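Local structure of carbohydrate oxidase (Microdochium nivale, 3RJA) at residues G250-G255 with D350-Y355; T164-D169 with I196-K201. The protein oxidises the C1 hydroxyl of mono-, oligo- and polysaccharides to the corresponding lactones with its FAD cofactor, passing the electrons to molecular oxygen to give hydrogen peroxide. All blocks are in the same frame, centred on the assembly; numbering follows the deposited sequence.

Interaction 1 of 2, residues G250-G255 with D350-Y355. With ABL ((2R,3R,4R,5R)-4,5-dihydroxy-2-(hydroxymethyl)-6-oxopiperidin-3-yl beta-D-glucopyranoside), chain G.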
ATOM      1  N   GLY A 250      13.006   3.275 -11.054  1.00 15.54           N
ATOM      2  CA  GLY A 250      11.744   3.781 -11.557  1.00 16.40           C
ATOM      3  C   GLY A 250      11.965   4.390 -12.928  1.00 16.93           C
ATOM      4  O   GLY A 250      13.034   4.921 -13.186  1.00 16.74           O
ATOM      5  N   ASP A 251      10.965   4.280 -13.801  1.00 15.90           N
ATOM      6  CA  ASP A 251      10.958   4.979 -15.083  1.00 15.97           C
ATOM      7  C   ASP A 251       9.607   5.657 -15.293  1.00 15.95           C
ATOM      8  O   ASP A 251       8.588   4.976 -15.424  1.00 16.40           O
ATOM      9  CB  ASP A 251      11.235   4.012 -16.220  1.00 14.75           C
ATOM     10  CG  ASP A 251      11.506   4.726 -17.560  1.00 16.02           C
ATOM     11  OD1 ASP A 251      11.447   5.989 -17.632  1.00 14.23           O
ATOM     12  OD2 ASP A 251      11.784   3.990 -18.537  1.00 15.25           O
ATOM     13  N   TYR A 252       9.630   6.990 -15.305  1.00 15.47           N
ATOM     14  CA  TYR A 252       8.473   7.842 -15.544  1.00 16.62           C
ATOM     15  C   TYR A 252       8.586   8.564 -16.902  1.00 16.60           C
ATOM     16  O   TYR A 252       7.746   9.401 -17.229  1.00 16.34           O
ATOM     17  CB  TYR A 252       8.346   8.875 -14.408  1.00 16.19           C
ATOM     18  CG  TYR A 252       8.607   8.222 -13.067  1.00 18.27           C
ATOM     19  CD1 TYR A 252       7.622   7.412 -12.466  1.00 16.49           C
ATOM     20  CD2 TYR A 252       9.843   8.345 -12.433  1.00 16.83           C
ATOM     21  CE1 TYR A 252       7.858   6.765 -11.270  1.00 16.35           C
ATOM     22  CE2 TYR A 252      10.087   7.690 -11.218  1.00 17.05           C
ATOM     23  CZ  TYR A 252       9.080   6.911 -10.650  1.00 17.28           C
ATOM     24  OH  TYR A 252       9.284   6.258  -9.465  1.00 17.95           O
ATOM     25  N   GLY A 253       9.611   8.216 -17.676  1.00 16.51           N
ATOM     26  CA  GLY A 253       9.929   8.891 -18.945  1.00 18.40           C
ATOM     27  C   GLY A 253       9.974   7.964 -20.152  1.00 18.80           C
ATOM     28  O   GLY A 253      10.669   8.252 -21.117  1.00 20.74           O
ATOM     29  N   ALA A 254       9.239   6.848 -20.102  1.00 17.62           N
ATOM     30  CA  ALA A 254       9.180   5.902 -21.223  1.00 18.80           C
ATOM     31  C   ALA A 254      10.561   5.697 -21.831  1.00 20.57           C
ATOM     32  O   ALA A 254      10.733   5.870 -23.047  1.00 19.67           O
ATOM     33  CB  ALA A 254       8.193   6.413 -22.319  1.00 20.76           C
ATOM     34  N   GLY A 255      11.546   5.384 -20.981  1.00 18.70           N
ATOM     35  CA  GLY A 255      12.901   5.103 -21.444  1.00 17.69           C
ATOM     36  C   GLY A 255      13.982   5.894 -20.740  1.00 17.95           C
ATOM     37  O   GLY A 255      15.112   5.933 -21.212  1.00 19.15           O
ATOM     38  N   ASP A 350       0.429   7.257 -25.882  1.00 22.37           N
ATOM     39  CA  ASP A 350      -0.866   7.917 -25.788  1.00 22.77           C
ATOM     40  C   ASP A 350      -1.307   8.215 -24.349  1.00 23.50           C
ATOM     41  O   ASP A 350      -2.263   8.989 -24.140  1.00 20.06           O
ATOM     42  CB  ASP A 350      -1.954   7.155 -26.557  1.00 24.78           C
ATOM     43  CG  ASP A 350      -2.233   5.793 -25.985  1.00 29.66           C
ATOM     44  OD1 ASP A 350      -1.286   5.079 -25.574  1.00 31.94           O
ATOM     45  OD2 ASP A 350      -3.421   5.413 -25.963  1.00 37.41           O
ATOM     46  N   ARG A 351      -0.610   7.646 -23.358  1.00 17.33           N
ATOM     47  CA  ARG A 351      -0.887   8.039 -21.975  1.00 17.44           C
ATOM     48  C   ARG A 351       0.376   7.906 -21.089  1.00 16.46           C
ATOM     49  O   ARG A 351       1.363   7.326 -21.521  1.00 17.14           O
ATOM     50  CB  ARG A 351      -2.074   7.227 -21.417  1.00 14.29           C
ATOM     51  CG  ARG A 351      -1.714   5.797 -21.053  1.00 13.03           C
ATOM     52  CD  ARG A 351      -1.570   4.920 -22.277  1.00 12.18           C
ATOM     53  NE  ARG A 351      -1.802   3.532 -21.916  1.00 12.24           N
ATOM     54  CZ  ARG A 351      -2.059   2.559 -22.777  1.00 13.02           C
ATOM     55  NH1 ARG A 351      -2.252   1.338 -22.314  1.00 11.19           N
ATOM     56  NH2 ARG A 351      -2.141   2.815 -24.105  1.00 12.55           N
ATOM     57  N   PHE A 352       0.332   8.457 -19.879  1.00 15.35           N
ATOM     58  CA  PHE A 352       1.428   8.300 -18.916  1.00 16.72           C
ATOM     59  C   PHE A 352       1.458   6.866 -18.340  1.00 17.32           C
ATOM     60  O   PHE A 352       0.405   6.273 -18.045  1.00 18.05           O
ATOM     61  CB  PHE A 352       1.257   9.310 -17.791  1.00 16.38           C
ATOM     62  CG  PHE A 352       2.293   9.214 -16.718  1.00 16.26           C
ATOM     63  CD1 PHE A 352       3.630   9.449 -16.997  1.00 16.61           C
ATOM     64  CD2 PHE A 352       1.924   8.885 -15.403  1.00 17.40           C
ATOM     65  CE1 PHE A 352       4.598   9.351 -15.996  1.00 17.68           C
ATOM     66  CE2 PHE A 352       2.883   8.790 -14.377  1.00 16.73           C
ATOM     67  CZ  PHE A 352       4.222   9.028 -14.676  1.00 17.10           C
ATOM     68  N   TRP A 353       2.650   6.298 -18.215  1.00 15.80           N
ATOM     69  CA  TRP A 353       2.801   5.024 -17.521  1.00 15.97           C
ATOM     70  C   TRP A 353       4.122   5.054 -16.778  1.00 17.02           C
ATOM     71  O   TRP A 353       5.026   5.803 -17.165  1.00 16.81           O
ATOM     72  CB  TRP A 353       2.715   3.801 -18.462  1.00 14.59           C
ATOM     73  CG  TRP A 353       3.792   3.733 -19.540  1.00 15.79           C
ATOM     74  CD1 TRP A 353       3.654   4.088 -20.873  1.00 16.14           C
ATOM     75  CD2 TRP A 353       5.152   3.275 -19.393  1.00 15.67           C
ATOM     76  NE1 TRP A 353       4.841   3.894 -21.541  1.00 16.01           N
ATOM     77  CE2 TRP A 353       5.782   3.409 -20.666  1.00 16.25           C
ATOM     78  CE3 TRP A 353       5.906   2.784 -18.311  1.00 16.05           C
ATOM     79  CZ2 TRP A 353       7.130   3.039 -20.892  1.00 15.64           C
ATOM     80  CZ3 TRP A 353       7.248   2.438 -18.524  1.00 16.26           C
ATOM     81  CH2 TRP A 353       7.852   2.582 -19.808  1.00 16.02           C
ATOM     82  N   PHE A 354       4.221   4.237 -15.724  1.00 14.58           N
ATOM     83  CA  PHE A 354       5.486   3.959 -15.066  1.00 13.72           C
ATOM     84  C   PHE A 354       5.565   2.515 -14.532  1.00 13.43           C
ATOM     85  O   PHE A 354       4.542   1.825 -14.398  1.00 13.14           O
ATOM     86  CB  PHE A 354       5.785   4.997 -13.977  1.00 12.33           C
ATOM     87  CG  PHE A 354       4.903   4.888 -12.758  1.00 14.33           C
ATOM     88  CD1 PHE A 354       5.133   3.901 -11.802  1.00 13.94           C
ATOM     89  CD2 PHE A 354       3.858   5.808 -12.549  1.00 15.02           C
ATOM     90  CE1 PHE A 354       4.326   3.813 -10.647  1.00 14.99           C
ATOM     91  CE2 PHE A 354       3.052   5.741 -11.411  1.00 15.51           C
ATOM     92  CZ  PHE A 354       3.286   4.733 -10.453  1.00 16.54           C
ATOM     93  N   TYR A 355       6.787   2.057 -14.266  1.00 13.36           N
ATOM     94  CA  TYR A 355       6.995   0.910 -13.368  1.00 13.62           C
ATOM     95  C   TYR A 355       7.922   1.387 -12.243  1.00 13.88           C
ATOM     96  O   TYR A 355       8.683   2.338 -12.407  1.00 15.17           O
ATOM     97  CB  TYR A 355       7.610  -0.296 -14.094  1.00 12.75           C
ATOM     98  CG  TYR A 355       9.028  -0.038 -14.563  1.00 13.98           C
ATOM     99  CD1 TYR A 355      10.102  -0.170 -13.689  1.00 13.88           C
ATOM    100  CD2 TYR A 355       9.291   0.358 -15.892  1.00 13.89           C
ATOM    101  CE1 TYR A 355      11.396   0.065 -14.110  1.00 14.95           C
ATOM    102  CE2 TYR A 355      10.584   0.597 -16.331  1.00 14.12           C
ATOM    103  CZ  TYR A 355      11.631   0.450 -15.427  1.00 15.26           C
ATOM    104  OH  TYR A 355      12.921   0.693 -15.812  1.00 16.16           O
TER
HETATM  105  C1A ABL G 604       2.589   4.427  -5.375  1.00 42.43           C
HETATM  106  O1A ABL G 604       2.499   3.396  -4.669  1.00 45.61           O
HETATM  107  C2A ABL G 604       3.957   5.088  -5.640  1.00 42.65           C
HETATM  108  O2A ABL G 604       4.755   4.906  -4.472  1.00 39.75           O
HETATM  109  C3A ABL G 604       3.857   6.590  -6.005  1.00 38.30           C
HETATM  110  O3A ABL G 604       5.149   6.979  -6.536  1.00 38.64           O
HETATM  111  C4A ABL G 604       2.819   6.777  -7.094  1.00 40.88           C
HETATM  112  O1  ABL G 604       2.720   8.164  -7.507  1.00 43.18           O
HETATM  113  C5A ABL G 604       1.419   6.325  -6.552  1.00 40.31           C
HETATM  114  N5  ABL G 604       1.483   4.973  -5.936  1.00 39.74           N
HETATM  115  C6A ABL G 604       0.348   6.231  -7.669  1.00 39.00           C
HETATM  116  O6A ABL G 604      -0.997   6.418  -7.190  1.00 35.72           O
HETATM  117  C1  ABL G 604       3.409   8.601  -8.714  1.00 45.15           C
HETATM  118  C2  ABL G 604       2.714   9.851  -9.310  1.00 46.58           C
HETATM  119  O2  ABL G 604       1.352   9.516  -9.605  1.00 51.76           O
HETATM  120  C3  ABL G 604       3.476  10.306 -10.562  1.00 48.71           C
HETATM  121  O3  ABL G 604       2.885  11.471 -11.137  1.00 50.06           O
HETATM  122  C4  ABL G 604       4.977  10.529 -10.187  1.00 46.14           C
HETATM  123  O4  ABL G 604       5.745  10.969 -11.298  1.00 48.59           O
HETATM  124  C5  ABL G 604       5.569   9.232  -9.621  1.00 44.99           C
HETATM  125  O5  ABL G 604       4.786   8.846  -8.466  1.00 45.16           O
HETATM  126  C6  ABL G 604       7.056   9.365  -9.275  1.00 40.74           C
HETATM  127  O6  ABL G 604       7.353  10.422  -8.419  1.00 36.37           O
HETATM  128  O   HOH W   1       7.329   5.688 -18.491  1.00 17.04           O
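Where strands 245-251 and 352-359 meet in the large antiparallel sheet, Tyr-252 and Phe-354 form part of the sugar pocket and illustrate how neighbouring strands can present aromatic rings to a sugar. With CG anti to the carbonyl carbon (chi1 -42°), the ring of Tyr-252 offers one face to C6 of the bound disaccharide analogue, which lies 3.3 Å above the plane and toward the rim, a CH-pi type of approach. The same ring leans on Phe-354: CD1 of Tyr-252 is 3.4 Å from CB of Phe-354, with the two ring planes inclined at 59°. Phe-354 CE2 meets C1 of the analogue at 3.9 Å, and the Phe-354 ring also stacks on Tyr-389. Phe-352 turns its edge to the carbonyl of Tyr-252, CE1 3.4 Å from O. Behind the pocket a water bridges the strands, donating to Trp-353 O at 2.7 Å and accepting from Ala-254 N. In an Asx turn, Asp-251 OD1 takes the N-H of Gly-253 at 2.9 Å, while OD2 takes that of Gly-255 on its syn lone pair and is bonded as well to the hydroxyl of Tyr-341. The OH of Tyr-252 is held by Glu-260 and Gln-356; an alanine here would probably leave those two without this partner and open a gap beside sugar C6. The sugar is thus met here mainly through aromatic carbons, with polar recognition from residues such as Arg-391.

Interaction 2 of 2, residues T164-D169 with I196-K201. With FAD (flavin-adenine dinucleotide), chain B.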
ATOM      1  N   THR A 164      -7.799  -2.000  18.130  1.00 12.39           N
ATOM      2  CA  THR A 164      -9.162  -2.165  18.570  1.00 12.77           C
ATOM      3  C   THR A 164      -9.947  -2.460  17.304  1.00 12.09           C
ATOM      4  O   THR A 164      -9.771  -1.793  16.281  1.00 11.55           O
ATOM      5  CB  THR A 164      -9.679  -0.880  19.257  1.00 12.18           C
ATOM      6  OG1 THR A 164      -8.822  -0.586  20.374  1.00 14.58           O
ATOM      7  CG2 THR A 164     -11.105  -1.061  19.775  1.00 11.66           C
ATOM      8  N   VAL A 165     -10.793  -3.473  17.337  1.00 12.29           N
ATOM      9  CA  VAL A 165     -11.458  -3.892  16.091  1.00 11.63           C
ATOM     10  C   VAL A 165     -12.949  -4.056  16.341  1.00 12.17           C
ATOM     11  O   VAL A 165     -13.353  -4.670  17.338  1.00 13.55           O
ATOM     12  CB  VAL A 165     -10.884  -5.227  15.575  1.00 11.81           C
ATOM     13  CG1 VAL A 165     -11.416  -5.560  14.174  1.00 11.85           C
ATOM     14  CG2 VAL A 165      -9.380  -5.214  15.579  1.00 11.73           C
ATOM     15  N   VAL A 166     -13.763  -3.537  15.427  1.00 12.29           N
ATOM     16  CA  VAL A 166     -15.210  -3.829  15.395  1.00 11.38           C
ATOM     17  C   VAL A 166     -15.434  -5.060  14.527  1.00 11.25           C
ATOM     18  O   VAL A 166     -15.099  -5.044  13.319  1.00 10.53           O
ATOM     19  CB  VAL A 166     -16.020  -2.627  14.826  1.00 11.97           C
ATOM     20  CG1 VAL A 166     -17.538  -2.963  14.741  1.00 11.54           C
ATOM     21  CG2 VAL A 166     -15.789  -1.400  15.656  1.00 10.78           C
ATOM     22  N   LEU A 167     -15.982  -6.124  15.119  1.00 11.46           N
ATOM     23  CA  LEU A 167     -16.208  -7.379  14.382  1.00 13.06           C
ATOM     24  C   LEU A 167     -17.533  -7.373  13.641  1.00 13.19           C
ATOM     25  O   LEU A 167     -18.375  -6.517  13.915  1.00 12.01           O
ATOM     26  CB  LEU A 167     -16.142  -8.608  15.313  1.00 12.29           C
ATOM     27  CG  LEU A 167     -14.854  -8.787  16.111  1.00 13.00           C
ATOM     28  CD1 LEU A 167     -14.887 -10.085  16.952  1.00 12.55           C
ATOM     29  CD2 LEU A 167     -13.597  -8.733  15.213  1.00 12.55           C
ATOM     30  N   ALA A 168     -17.737  -8.382  12.779  1.00 14.33           N
ATOM     31  CA  ALA A 168     -18.984  -8.518  11.986  1.00 15.48           C
ATOM     32  C   ALA A 168     -20.264  -8.664  12.822  1.00 15.99           C
ATOM     33  O   ALA A 168     -21.360  -8.239  12.402  1.00 16.30           O
ATOM     34  CB  ALA A 168     -18.860  -9.680  10.977  1.00 15.96           C
ATOM     35  N   ASP A 169     -20.127  -9.242  14.009  1.00 16.84           N
ATOM     36  CA  ASP A 169     -21.265  -9.407  14.908  1.00 17.49           C
ATOM     37  C   ASP A 169     -21.541  -8.175  15.771  1.00 19.31           C
ATOM     38  O   ASP A 169     -22.438  -8.206  16.626  1.00 20.95           O
ATOM     39  CB  ASP A 169     -21.092 -10.657  15.781  1.00 19.09           C
ATOM     40  CG  ASP A 169     -19.912 -10.562  16.777  1.00 19.17           C
ATOM     41  OD1 ASP A 169     -19.202  -9.529  16.858  1.00 16.37           O
ATOM     42  OD2 ASP A 169     -19.711 -11.562  17.504  1.00 19.83           O
ATOM     43  N   ILE A 196     -13.594  -3.916  11.147  1.00  8.71           N
ATOM     44  CA  ILE A 196     -13.201  -2.529  10.831  1.00  8.15           C
ATOM     45  C   ILE A 196     -12.286  -2.086  11.983  1.00  8.08           C
ATOM     46  O   ILE A 196     -12.731  -2.023  13.152  1.00  8.37           O
ATOM     47  CB  ILE A 196     -14.428  -1.624  10.650  1.00  8.04           C
ATOM     48  CG1 ILE A 196     -15.286  -2.163   9.503  1.00  8.54           C
ATOM     49  CG2 ILE A 196     -14.003  -0.135  10.429  1.00  7.85           C
ATOM     50  CD1 ILE A 196     -16.613  -1.471   9.293  1.00  9.37           C
ATOM     51  N   VAL A 197     -11.011  -1.853  11.685  1.00  7.33           N
ATOM     52  CA  VAL A 197     -10.089  -1.389  12.723  1.00  7.79           C
ATOM     53  C   VAL A 197     -10.513   0.021  13.130  1.00  8.49           C
ATOM     54  O   VAL A 197     -10.698   0.902  12.263  1.00  7.95           O
ATOM     55  CB  VAL A 197      -8.608  -1.391  12.279  1.00  7.32           C
ATOM     56  CG1 VAL A 197      -7.691  -0.805  13.417  1.00  7.00           C
ATOM     57  CG2 VAL A 197      -8.166  -2.825  11.887  1.00  6.90           C
ATOM     58  N   ALA A 198     -10.689   0.215  14.442  1.00  9.20           N
ATOM     59  CA  ALA A 198     -11.195   1.478  15.020  1.00  9.68           C
ATOM     60  C   ALA A 198     -10.076   2.279  15.698  1.00 10.34           C
ATOM     61  O   ALA A 198     -10.186   3.501  15.842  1.00 10.44           O
ATOM     62  CB  ALA A 198     -12.322   1.184  16.053  1.00  9.22           C
ATOM     63  N   VAL A 199      -9.019   1.585  16.132  1.00 10.33           N
ATOM     64  CA  VAL A 199      -7.814   2.253  16.666  1.00  9.87           C
ATOM     65  C   VAL A 199      -6.598   1.432  16.246  1.00  9.88           C
ATOM     66  O   VAL A 199      -6.588   0.190  16.409  1.00  9.30           O
ATOM     67  CB  VAL A 199      -7.818   2.356  18.228  1.00 10.07           C
ATOM     68  CG1 VAL A 199      -6.574   3.095  18.758  1.00  9.68           C
ATOM     69  CG2 VAL A 199      -9.099   3.033  18.754  1.00 10.95           C
ATOM     70  N   TRP A 200      -5.581   2.104  15.706  1.00 10.30           N
ATOM     71  CA  TRP A 200      -4.260   1.461  15.484  1.00 10.85           C
ATOM     72  C   TRP A 200      -3.321   1.786  16.636  1.00 11.29           C
ATOM     73  O   TRP A 200      -3.196   2.949  17.019  1.00 11.33           O
ATOM     74  CB  TRP A 200      -3.617   1.940  14.178  1.00 10.02           C
ATOM     75  CG  TRP A 200      -4.407   1.560  12.968  1.00 10.32           C
ATOM     76  CD1 TRP A 200      -5.408   2.285  12.357  1.00  9.94           C
ATOM     77  CD2 TRP A 200      -4.292   0.331  12.240  1.00 10.04           C
ATOM     78  NE1 TRP A 200      -5.921   1.561  11.295  1.00  9.61           N
ATOM     79  CE2 TRP A 200      -5.241   0.370  11.193  1.00  9.68           C
ATOM     80  CE3 TRP A 200      -3.465  -0.797  12.368  1.00  9.58           C
ATOM     81  CZ2 TRP A 200      -5.404  -0.701  10.279  1.00  9.59           C
ATOM     82  CZ3 TRP A 200      -3.613  -1.842  11.464  1.00  9.07           C
ATOM     83  CH2 TRP A 200      -4.575  -1.791  10.430  1.00  8.98           C
ATOM     84  N   LYS A 201      -2.632   0.778  17.162  1.00 11.95           N
ATOM     85  CA  LYS A 201      -1.625   1.038  18.215  1.00 12.69           C
ATOM     86  C   LYS A 201      -0.248   0.785  17.638  1.00 11.39           C
ATOM     87  O   LYS A 201       0.074  -0.322  17.211  1.00  9.60           O
ATOM     88  CB  LYS A 201      -1.933   0.241  19.490  1.00 13.76           C
ATOM     89  CG  LYS A 201      -3.408   0.374  19.910  1.00 16.11           C
ATOM     90  CD  LYS A 201      -3.742  -0.489  21.090  1.00 22.57           C
ATOM     91  CE  LYS A 201      -5.246  -0.493  21.411  1.00 26.65           C
ATOM     92  NZ  LYS A 201      -5.570  -1.739  22.243  1.00 28.17           N
TER
HETATM   93  PA  FAD B 501      -9.189   2.516   1.150  1.00  9.18           P
HETATM   94  O1A FAD B 501      -9.972   3.443   2.042  1.00  9.44           O
HETATM   95  O2A FAD B 501      -9.620   2.509  -0.294  1.00  8.50           O
HETATM   96  O5B FAD B 501      -9.299   1.024   1.730  1.00  9.51           O
HETATM   97  C5B FAD B 501      -8.441   0.007   1.225  1.00  8.98           C
HETATM   98  C4B FAD B 501      -8.925  -1.352   1.758  1.00  9.00           C
HETATM   99  O4B FAD B 501      -8.792  -1.386   3.179  1.00  8.24           O
HETATM  100  C3B FAD B 501     -10.398  -1.621   1.455  1.00  9.12           C
HETATM  101  O3B FAD B 501     -10.597  -3.035   1.373  1.00 11.12           O
HETATM  102  C2B FAD B 501     -11.066  -1.115   2.729  1.00  9.41           C
HETATM  103  O2B FAD B 501     -12.355  -1.613   3.001  1.00  8.87           O
HETATM  104  C1B FAD B 501     -10.050  -1.562   3.771  1.00  9.05           C
HETATM  105  N9A FAD B 501     -10.139  -0.719   4.959  1.00  9.38           N
HETATM  106  C8A FAD B 501     -10.167   0.671   5.026  1.00  9.97           C
HETATM  107  N7A FAD B 501     -10.256   1.005   6.342  1.00 10.42           N
HETATM  108  C5A FAD B 501     -10.258  -0.115   7.081  1.00  9.47           C
HETATM  109  C6A FAD B 501     -10.337  -0.324   8.461  1.00 10.31           C
HETATM  110  N6A FAD B 501     -10.407   0.718   9.319  1.00  9.02           N
HETATM  111  N1A FAD B 501     -10.302  -1.630   8.921  1.00  9.14           N
HETATM  112  C2A FAD B 501     -10.240  -2.699   8.033  1.00  9.90           C
HETATM  113  N3A FAD B 501     -10.202  -2.498   6.668  1.00  9.60           N
HETATM  114  C4A FAD B 501     -10.199  -1.212   6.215  1.00  9.58           C
HETATM  115  N1  FAD B 501       1.376   1.634  -1.220  1.00 15.10           N
HETATM  116  C2  FAD B 501       2.603   1.328  -0.620  1.00 16.31           C
HETATM  117  O2  FAD B 501       2.790   0.254  -0.035  1.00 12.78           O
HETATM  118  N3  FAD B 501       3.589   2.310  -0.653  1.00 16.29           N
HETATM  119  C4  FAD B 501       3.419   3.597  -1.127  1.00 16.18           C
HETATM  120  O4  FAD B 501       4.322   4.455  -1.012  1.00 16.32           O
HETATM  121  C4X FAD B 501       2.112   3.859  -1.807  1.00 14.93           C
HETATM  122  N5  FAD B 501       1.857   5.054  -2.313  1.00 15.77           N
HETATM  123  C5X FAD B 501       0.629   5.362  -2.849  1.00 13.64           C
HETATM  124  C6  FAD B 501       0.343   6.676  -3.303  1.00 13.59           C
HETATM  125  C7  FAD B 501      -0.928   7.029  -3.716  1.00 11.50           C
HETATM  126  C7M FAD B 501      -1.225   8.456  -4.222  1.00 11.85           C
HETATM  127  C8  FAD B 501      -1.981   6.096  -3.562  1.00 11.94           C
HETATM  128  C8M FAD B 501      -3.397   6.443  -3.978  1.00 10.63           C
HETATM  129  C9  FAD B 501      -1.707   4.790  -3.186  1.00 12.62           C
HETATM  130  C9A FAD B 501      -0.409   4.402  -2.798  1.00 13.63           C
HETATM  131  N10 FAD B 501      -0.126   3.118  -2.273  1.00 14.02           N
HETATM  132  C10 FAD B 501       1.152   2.788  -1.850  1.00 14.89           C
HETATM  133  C1' FAD B 501      -1.217   2.089  -2.232  1.00 13.44           C
HETATM  134  C2' FAD B 501      -1.873   2.061  -0.858  1.00 12.43           C
HETATM  135  O2' FAD B 501      -0.999   1.426   0.066  1.00 13.88           O
HETATM  136  C3' FAD B 501      -3.155   1.262  -0.916  1.00 11.71           C
HETATM  137  O3' FAD B 501      -3.989   1.755  -1.943  1.00 11.43           O
HETATM  138  C4' FAD B 501      -3.861   1.318   0.449  1.00 11.75           C
HETATM  139  O4' FAD B 501      -4.656   0.182   0.598  1.00 10.13           O
HETATM  140  C5' FAD B 501      -4.687   2.598   0.609  1.00 10.36           C
HETATM  141  O5' FAD B 501      -5.286   2.615   1.875  1.00 11.29           O
HETATM  142  P   FAD B 501      -6.600   3.544   2.101  1.00 10.43           P
HETATM  143  O1P FAD B 501      -7.025   3.503   3.538  1.00 10.64           O
HETATM  144  O2P FAD B 501      -6.314   4.959   1.595  1.00  9.59           O
HETATM  145  O3P FAD B 501      -7.609   2.818   1.094  1.00  9.17           O
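Thr-164 and Val-199 lie side by side on one face of an antiparallel strand pair, and the threonine makes a useful case of a side chain read outward from the backbone. Its CB rests 3.9 Å from CB of Val-199. With OG1 anti to the carbonyl carbon (chi1 -59°), the hydroxyl oxygen reaches CE of Lys-201 at 3.7 Å, where the extended lysine chain crosses it obliquely. At the tip, OG1 is hydrogen-bonded to Glu-174, whose carboxylate also forms a salt bridge with Lys-201 NZ; one carboxylate therefore gathers a polar side-chain group from each strand.

The backbone beneath is a classic beta bulge. Thr-164 O accepts a short bond from Ala-198 N (2.9 Å) and a weak one from Val-199 N, so two residues face one and the register shifts by a residue. Past the bulge, Val-166 and Ile-196 pair in both directions, Val-166 N donating to Ile-196 O at 2.9 Å. Next to Ile-196, Val-197 pairs with Val-165 without hydrogen bonds and turns its N-H and C=O to the cofactor: its N donates to N1A of FAD at 2.9 Å, and its O accepts from N6A at 3.0 Å. The backbone of Val-197 thus recognises the adenine edge through N1A and N6A, with CG2 of Ile-196 packed 3.9 Å from N6A and CB of Val-197 3.8 Å from N1A.

Around this pair, Val-166 and Ile-196 pack on helix 46-58 through Ile-49, while CG1 of Val-197 lies over one face of the Trp-200 ring, which in turn touches helix 137-142. Strand 160-166 is held between 196-206 and 172-176 in the antiparallel sheet of the FAD-binding part.

How the interactions relate
After two N-terminal helices the chain lays down the small parallel sheet and the first strands of the six-stranded antiparallel sheet before strand 160-166. Interaction 2 closes the earlier and shorter loop, 26 residues with strand 172-176 and helix 181-190. Next comes the eight-stranded antiparallel sheet, where interaction 1 closes a loop of 94 residues between 250-255 and 350-355, on strands 245-251 and 352-359. The loops follow in series, neither nesting nor crossing. The centres of interactions 1 and 2 are about 39 Å apart, on opposite sides of the chain's centre. Interaction 2 hydrogen-bonds the adenine end of FAD, which runs toward interaction 1, where the side chain of Phe-354 is about 8 Å from it.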